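Local atomic coordinates of putative acetyltransferase (Nocardia farcinica, PDB entry 3D9W), a protein that probably transfers an acetyl group from acetyl-CoA to the amino group of arylamines. Residues Val107-Gly112 and Val137-Gly142; Leu238-Glu243 and Glu265-Glu270; Glu258-Ile263 and Ala278-Ser283. One frame throughout, in Å; residues are numbered along the deposited sequence.

Interaction 1: Val107-Gly112 and Val137-Gly142; sequences VTMGAG and VGFGRG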
# COMPACT_ATOMS: atom_id res chain seq x y z
N VAL A 107 0.62 -8.15 8.72
CA VAL A 107 0.35 -8.97 7.58
C VAL A 107 0.59 -10.41 8.00
O VAL A 107 1.48 -10.71 8.78
CB VAL A 107 1.25 -8.64 6.41
CG1 VAL A 107 0.85 -9.47 5.21
CG2 VAL A 107 1.15 -7.16 6.09
N THR A 108 -0.24 -11.31 7.49
CA THR A 108 -0.13 -12.71 7.82
C THR A 108 -0.07 -13.52 6.54
O THR A 108 0.74 -14.43 6.41
CB THR A 108 -1.34 -13.16 8.67
OG1 THR A 108 -2.54 -12.66 8.09
CG2 THR A 108 -1.23 -12.62 10.07
N MET A 109 -0.94 -13.19 5.60
CA MET A 109 -0.99 -13.89 4.32
C MET A 109 -0.98 -15.40 4.50
O MET A 109 -0.18 -16.09 3.89
CB MET A 109 0.20 -13.49 3.44
CG MET A 109 0.07 -12.10 2.87
SD MET A 109 -1.51 -11.94 2.03
CE MET A 109 -1.37 -13.30 0.78
N GLY A 110 -1.87 -15.90 5.34
CA GLY A 110 -1.94 -17.33 5.55
C GLY A 110 -0.88 -17.89 6.49
O GLY A 110 -1.04 -18.98 7.03
N ALA A 111 0.20 -17.15 6.68
CA ALA A 111 1.24 -17.63 7.58
C ALA A 111 0.69 -17.78 9.01
O ALA A 111 -0.53 -17.78 9.23
CB ALA A 111 2.43 -16.66 7.57
N GLY A 112 1.58 -17.91 9.98
CA GLY A 112 1.14 -18.08 11.35
C GLY A 112 1.94 -17.16 12.25
O GLY A 112 2.27 -16.04 11.86
N VAL A 137 -4.37 1.81 0.93
CA VAL A 137 -3.82 2.23 -0.35
C VAL A 137 -2.36 1.87 -0.58
O VAL A 137 -1.80 2.21 -1.62
CB VAL A 137 -3.99 3.77 -0.53
CG1 VAL A 137 -5.47 4.13 -0.64
CG2 VAL A 137 -3.35 4.50 0.65
N GLY A 138 -1.74 1.20 0.38
CA GLY A 138 -0.34 0.88 0.21
C GLY A 138 0.04 -0.59 0.20
O GLY A 138 1.23 -0.92 0.15
N PHE A 139 -0.96 -1.47 0.25
CA PHE A 139 -0.68 -2.90 0.27
C PHE A 139 -0.06 -3.36 -1.05
O PHE A 139 0.79 -4.25 -1.07
CB PHE A 139 -1.95 -3.72 0.55
CG PHE A 139 -1.68 -5.18 0.85
CD1 PHE A 139 -1.11 -5.57 2.06
CD2 PHE A 139 -1.95 -6.16 -0.11
CE1 PHE A 139 -0.82 -6.91 2.31
CE2 PHE A 139 -1.66 -7.51 0.14
CZ PHE A 139 -1.09 -7.88 1.35
N GLY A 140 -0.49 -2.75 -2.15
CA GLY A 140 0.04 -3.12 -3.44
C GLY A 140 -0.93 -3.94 -4.24
O GLY A 140 -0.73 -4.17 -5.43
N ARG A 141 -2.00 -4.40 -3.59
CA ARG A 141 -3.03 -5.20 -4.24
C ARG A 141 -4.40 -4.67 -3.85
O ARG A 141 -5.31 -5.44 -3.52
CB ARG A 141 -2.89 -6.66 -3.81
CG ARG A 141 -3.82 -7.65 -4.52
CD ARG A 141 -3.50 -9.06 -4.06
NE ARG A 141 -4.30 -10.10 -4.70
CZ ARG A 141 -5.59 -10.31 -4.48
NH1 ARG A 141 -6.27 -9.53 -3.63
NH2 ARG A 141 -6.20 -11.31 -5.09
N GLY A 142 -4.56 -3.36 -3.89
CA GLY A 142 -5.83 -2.77 -3.52
C GLY A 142 -6.07 -3.03 -2.05
O GLY A 142 -5.12 -3.23 -1.31
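Val107 and Phe139 are the closest backbone pair, with CA to CA at 9.6 Å, and no backbone hydrogen bond joins the two segments. Segment 107-112 leaves strand 99-107 through a type I' turn, Thr108 to Ala111. The turn is closed by Ala111 N to Thr108 O at 2.8 Å. Met109 and Gly110 fill its two central places with the positive phi that this turn requires, and at Gly110 the backbone angles call for glycine.

The Phe139 ring reaches across with CG anti to the backbone N. Both partners meet it at the edge, near its plane. Val107 CG1 is 4.2 Å from Phe139 CE1. The CB bond of Met109 does not point at 137-142, but the bent chain (chi2 -53°, chi3 -58°) brings SD to 4.1 Å from Phe139 CZ. The sulfur of Met109 is 5.5 Å from the Phe139 ring centroid and 78° off the ring normal, an edge-on Met-aromatic contact.

His119 packs against Phe139 edge-to-face. Thr108 OG1 and Gly110 N both bind Asp189 OD1, which ties the turn to strand 188-193. The arrangement is that of a type I' turn in the connection between antiparallel strands 99-107 and 117-125, packed on a second loop through one ring.

Interaction 2: Leu238-Glu243 and Glu265-Glu270; sequences LTLITE and ELFDIE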
# COMPACT_ATOMS: atom_id res chain seq x y z
N LEU A 238 12.84 -13.15 -9.01
CA LEU A 238 12.85 -13.36 -10.45
C LEU A 238 11.57 -14.08 -10.87
O LEU A 238 11.48 -14.61 -11.97
CB LEU A 238 14.07 -14.17 -10.87
CG LEU A 238 15.43 -13.51 -10.71
CD1 LEU A 238 16.47 -14.47 -11.22
CD2 LEU A 238 15.48 -12.20 -11.50
N THR A 239 10.58 -14.08 -9.98
CA THR A 239 9.30 -14.72 -10.26
C THR A 239 8.30 -13.64 -10.58
O THR A 239 8.03 -12.76 -9.76
CB THR A 239 8.82 -15.53 -9.05
OG1 THR A 239 9.85 -16.43 -8.65
CG2 THR A 239 7.60 -16.33 -9.41
N LEU A 240 7.75 -13.68 -11.79
CA LEU A 240 6.77 -12.69 -12.20
C LEU A 240 5.38 -13.29 -12.19
O LEU A 240 5.10 -14.28 -12.86
CB LEU A 240 7.10 -12.17 -13.61
CG LEU A 240 6.16 -11.12 -14.18
CD1 LEU A 240 6.10 -9.92 -13.27
CD2 LEU A 240 6.64 -10.71 -15.55
N ILE A 241 4.50 -12.68 -11.41
CA ILE A 241 3.14 -13.18 -11.30
C ILE A 241 2.12 -12.16 -11.74
O ILE A 241 2.27 -10.96 -11.50
CB ILE A 241 2.79 -13.54 -9.86
CG1 ILE A 241 4.00 -14.16 -9.17
CG2 ILE A 241 1.59 -14.48 -9.85
CD1 ILE A 241 3.82 -14.33 -7.67
N THR A 242 1.08 -12.65 -12.40
CA THR A 242 -0.01 -11.80 -12.84
C THR A 242 -1.24 -12.56 -12.34
O THR A 242 -1.43 -13.73 -12.66
CB THR A 242 -0.05 -11.65 -14.36
OG1 THR A 242 1.16 -11.03 -14.82
CG2 THR A 242 -1.23 -10.79 -14.76
N GLU A 243 -2.07 -11.89 -11.55
CA GLU A 243 -3.26 -12.49 -10.98
C GLU A 243 -4.51 -11.75 -11.43
O GLU A 243 -4.44 -10.56 -11.73
CB GLU A 243 -3.17 -12.41 -9.46
CG GLU A 243 -4.06 -13.37 -8.72
CD GLU A 243 -4.04 -13.11 -7.22
OE1 GLU A 243 -2.98 -12.67 -6.71
OE2 GLU A 243 -5.09 -13.36 -6.57
N GLU A 265 7.91 -1.61 -18.33
CA GLU A 265 6.61 -1.83 -18.94
C GLU A 265 5.54 -2.28 -17.97
O GLU A 265 4.42 -1.76 -17.98
CB GLU A 265 6.73 -2.86 -20.06
CG GLU A 265 7.92 -2.67 -20.97
CD GLU A 265 7.85 -3.53 -22.21
OE1 GLU A 265 7.55 -4.73 -22.10
OE2 GLU A 265 8.11 -3.01 -23.31
N LEU A 266 5.89 -3.25 -17.13
CA LEU A 266 4.95 -3.80 -16.15
C LEU A 266 4.83 -3.11 -14.81
O LEU A 266 3.85 -3.32 -14.10
CB LEU A 266 5.28 -5.26 -15.87
CG LEU A 266 4.94 -6.22 -16.99
CD1 LEU A 266 4.41 -7.50 -16.36
CD2 LEU A 266 3.90 -5.62 -17.90
N PHE A 267 5.79 -2.28 -14.46
CA PHE A 267 5.73 -1.65 -13.16
C PHE A 267 5.91 -0.15 -13.18
O PHE A 267 5.94 0.50 -12.14
CB PHE A 267 6.77 -2.32 -12.25
CG PHE A 267 6.46 -3.77 -11.99
CD1 PHE A 267 5.43 -4.12 -11.11
CD2 PHE A 267 7.15 -4.77 -12.65
CE1 PHE A 267 5.09 -5.46 -10.90
CE2 PHE A 267 6.82 -6.12 -12.45
CZ PHE A 267 5.79 -6.46 -11.57
N ASP A 268 6.02 0.39 -14.39
CA ASP A 268 6.17 1.82 -14.59
C ASP A 268 7.16 2.44 -13.64
O ASP A 268 6.93 3.50 -13.06
CB ASP A 268 4.81 2.48 -14.45
CG ASP A 268 3.81 1.90 -15.41
OD1 ASP A 268 4.13 1.88 -16.62
OD2 ASP A 268 2.74 1.46 -14.96
N ILE A 269 8.28 1.75 -13.50
CA ILE A 269 9.37 2.17 -12.65
C ILE A 269 10.56 2.41 -13.57
O ILE A 269 10.88 1.57 -14.41
CB ILE A 269 9.69 1.08 -11.62
CG1 ILE A 269 8.53 1.00 -10.62
CG2 ILE A 269 11.02 1.36 -10.93
CD1 ILE A 269 8.69 -0.05 -9.57
N GLU A 270 11.20 3.57 -13.42
CA GLU A 270 12.37 3.97 -14.22
C GLU A 270 13.55 4.24 -13.28
O GLU A 270 13.45 5.03 -12.35
CB GLU A 270 12.04 5.23 -15.01
CG GLU A 270 12.74 5.34 -16.36
CD GLU A 270 11.78 5.75 -17.47
OE1 GLU A 270 10.64 5.23 -17.51
OE2 GLU A 270 12.18 6.59 -18.31
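Phe267 is the flat group here, and Leu240 meets it at the edge, near the ring plane. Leu240 CD1 touches two neighbouring ring atoms, 3.9 Å to Phe267 CZ and 4.0 Å to Phe267 CE2. Segment 238-243 places no atom on either face of the ring. Within the surrounding fold, the Phe267 side chain also packs on His233 and Leu235 of strand 232-236.

The second methyl of Leu240 has its own partner. Leu240 CD2 lies 4.0 Å from Leu266 CD1. One leucine is thus forked between two consecutive residues, Leu266 and Phe267. The CB bond of Leu240 points toward 265-270, and with CG anti to the backbone N (chi1 180°) the two methyls reach both partners. Leu240 and Phe267 run past each other in opposite directions.

Strand 239-243 is an inner strand of a four-stranded antiparallel sheet with strands in chain order, a meander. Segment 265-270 takes the chain out of helix 259-265 into the loop before helix 273-280. A strand packed against the segment that leads from one helix to the next is consistent with the C-terminal alpha/beta part of the family fold.

Polar groups of both segments have partners outside the contact. Thr242 OG1 is hydrogen-bonded to His233 ND1. The two carboxylate oxygens of Asp268 are divided between Arg77 and Arg226, each in a salt bridge.

Interaction 3: Glu258-Ile263 and Ala278-Ser283; sequences ELPEVI and ALTTGS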
# COMPACT_ATOMS: atom_id res chain seq x y z
N GLU A 258 16.32 -9.72 -18.01
CA GLU A 258 14.92 -9.44 -18.34
C GLU A 258 14.28 -8.41 -17.41
O GLU A 258 13.26 -7.81 -17.74
CB GLU A 258 14.09 -10.72 -18.28
CG GLU A 258 14.41 -11.78 -19.31
CD GLU A 258 13.49 -12.99 -19.19
OE1 GLU A 258 13.51 -13.66 -18.13
OE2 GLU A 258 12.72 -13.26 -20.16
N LEU A 259 14.89 -8.21 -16.24
CA LEU A 259 14.34 -7.28 -15.26
C LEU A 259 14.06 -5.86 -15.72
O LEU A 259 12.94 -5.38 -15.55
CB LEU A 259 15.23 -7.27 -14.02
CG LEU A 259 15.16 -8.55 -13.18
CD1 LEU A 259 16.17 -8.48 -12.07
CD2 LEU A 259 13.75 -8.73 -12.62
N PRO A 260 15.05 -5.16 -16.31
CA PRO A 260 14.84 -3.78 -16.77
C PRO A 260 13.55 -3.53 -17.54
O PRO A 260 12.79 -2.63 -17.22
CB PRO A 260 16.08 -3.51 -17.61
CG PRO A 260 17.11 -4.25 -16.87
CD PRO A 260 16.44 -5.58 -16.59
N GLU A 261 13.32 -4.35 -18.56
CA GLU A 261 12.14 -4.21 -19.40
C GLU A 261 10.85 -4.46 -18.65
O GLU A 261 9.90 -3.69 -18.77
CB GLU A 261 12.22 -5.15 -20.60
CG GLU A 261 10.95 -5.22 -21.39
CD GLU A 261 11.18 -5.51 -22.84
OE1 GLU A 261 11.76 -4.67 -23.53
OE2 GLU A 261 10.78 -6.59 -23.30
N VAL A 262 10.81 -5.55 -17.89
CA VAL A 262 9.62 -5.91 -17.12
C VAL A 262 9.28 -4.80 -16.14
O VAL A 262 8.12 -4.44 -15.96
CB VAL A 262 9.83 -7.22 -16.34
CG1 VAL A 262 8.77 -7.38 -15.27
CG2 VAL A 262 9.78 -8.40 -17.30
N ILE A 263 10.31 -4.25 -15.51
CA ILE A 263 10.17 -3.20 -14.52
C ILE A 263 9.67 -1.88 -15.11
O ILE A 263 9.00 -1.11 -14.43
CB ILE A 263 11.50 -2.99 -13.79
CG1 ILE A 263 11.80 -4.23 -12.95
CG2 ILE A 263 11.43 -1.76 -12.90
CD1 ILE A 263 13.18 -4.22 -12.33
N ALA A 278 23.17 -2.27 -10.83
CA ALA A 278 23.25 -2.72 -9.44
C ALA A 278 22.20 -3.79 -9.16
O ALA A 278 22.47 -4.78 -8.49
CB ALA A 278 23.05 -1.54 -8.49
N LEU A 279 21.00 -3.57 -9.67
CA LEU A 279 19.89 -4.50 -9.50
C LEU A 279 20.24 -5.81 -10.19
O LEU A 279 20.24 -6.88 -9.59
CB LEU A 279 18.63 -3.91 -10.15
CG LEU A 279 17.31 -4.00 -9.40
CD1 LEU A 279 16.96 -5.44 -9.12
CD2 LEU A 279 17.43 -3.20 -8.11
N THR A 280 20.55 -5.68 -11.48
CA THR A 280 20.90 -6.78 -12.37
C THR A 280 22.00 -7.70 -11.87
O THR A 280 22.11 -8.83 -12.34
CB THR A 280 21.34 -6.21 -13.74
OG1 THR A 280 20.17 -5.82 -14.48
CG2 THR A 280 22.14 -7.22 -14.55
N THR A 281 22.80 -7.24 -10.92
CA THR A 281 23.91 -8.04 -10.44
C THR A 281 23.99 -8.10 -8.93
O THR A 281 25.01 -8.49 -8.38
CB THR A 281 25.23 -7.47 -10.94
OG1 THR A 281 25.57 -6.34 -10.13
CG2 THR A 281 25.08 -6.99 -12.39
N GLY A 282 22.91 -7.71 -8.26
CA GLY A 282 22.90 -7.70 -6.80
C GLY A 282 23.14 -9.06 -6.17
O GLY A 282 22.69 -10.09 -6.68
N SER A 283 23.85 -9.06 -5.04
CA SER A 283 24.14 -10.30 -4.34
C SER A 283 22.86 -11.00 -3.94
O SER A 283 22.88 -12.16 -3.53
CB SER A 283 24.99 -10.04 -3.09
OG SER A 283 24.33 -9.17 -2.18
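Two successive C-terminal helices, 259-265 and 273-280, joined by a loop, meet here. The N-terminal part of the first packs on the C-terminal end of the second. The closest backbone pair is Leu259 and Thr280, with CA to CA at 7.2 Å.

Two pairs of side chains touch. The CB bonds of Leu259 and Leu279 each point toward the other segment, and the two meet methyl to methyl, with Leu259 CD1 4.3 Å from Leu279 CD1. Both leucines are buried. Leu279 also packs on Pro222. Beside them the Pro260 ring meets Thr280. Pro260 CG is 4.2 Å from Thr280 OG1, and the two side chains cross at about a right angle. Thr280 OG1 sits beside its own backbone N (chi1 -77°). From there it makes a weak hydrogen bond back to Leu276 O, one turn earlier in its helix.

At the end of helix 273-280, Leu279 O accepts a bond from Gly282 N at 3.1 Å and a second from Trp284 NE1. Thr281 is the first residue to leave helical angles. In the other helix Ile263 N bonds to Leu259 O at 2.9 Å.

No hydrogen bond or salt bridge crosses between the segments. The Pro260 and Thr280 approach is a van der Waals touch. The contact therefore depends on apolar burial and fit, and its polar bonds stay within each helix or its immediate surroundings.

Interactions 2 and 3 are neighbours in the C-terminal part of the fold, with centres about 11 Å apart, and their segments alternate along the chain. Ile269 N probably bonds to Ile263 O at 3.1 Å. Leu240, which carries interaction 2, also packs on helix 259-265 through CD2 to Val262 CG1 at 4.0 Å. Interaction 1 comes earlier in the chain, with its centre about 18 Å from that of interaction 2. A salt bridge joins these two, Arg141 NH2 to Glu243 OE2 at 2.8 Å. Interactions 1 and 3 do not touch, with nearest atoms about 14 Å apart. Interaction 1 lies nearest the chain centre, about 9 Å away, and interaction 3 farthest, about 23 Å.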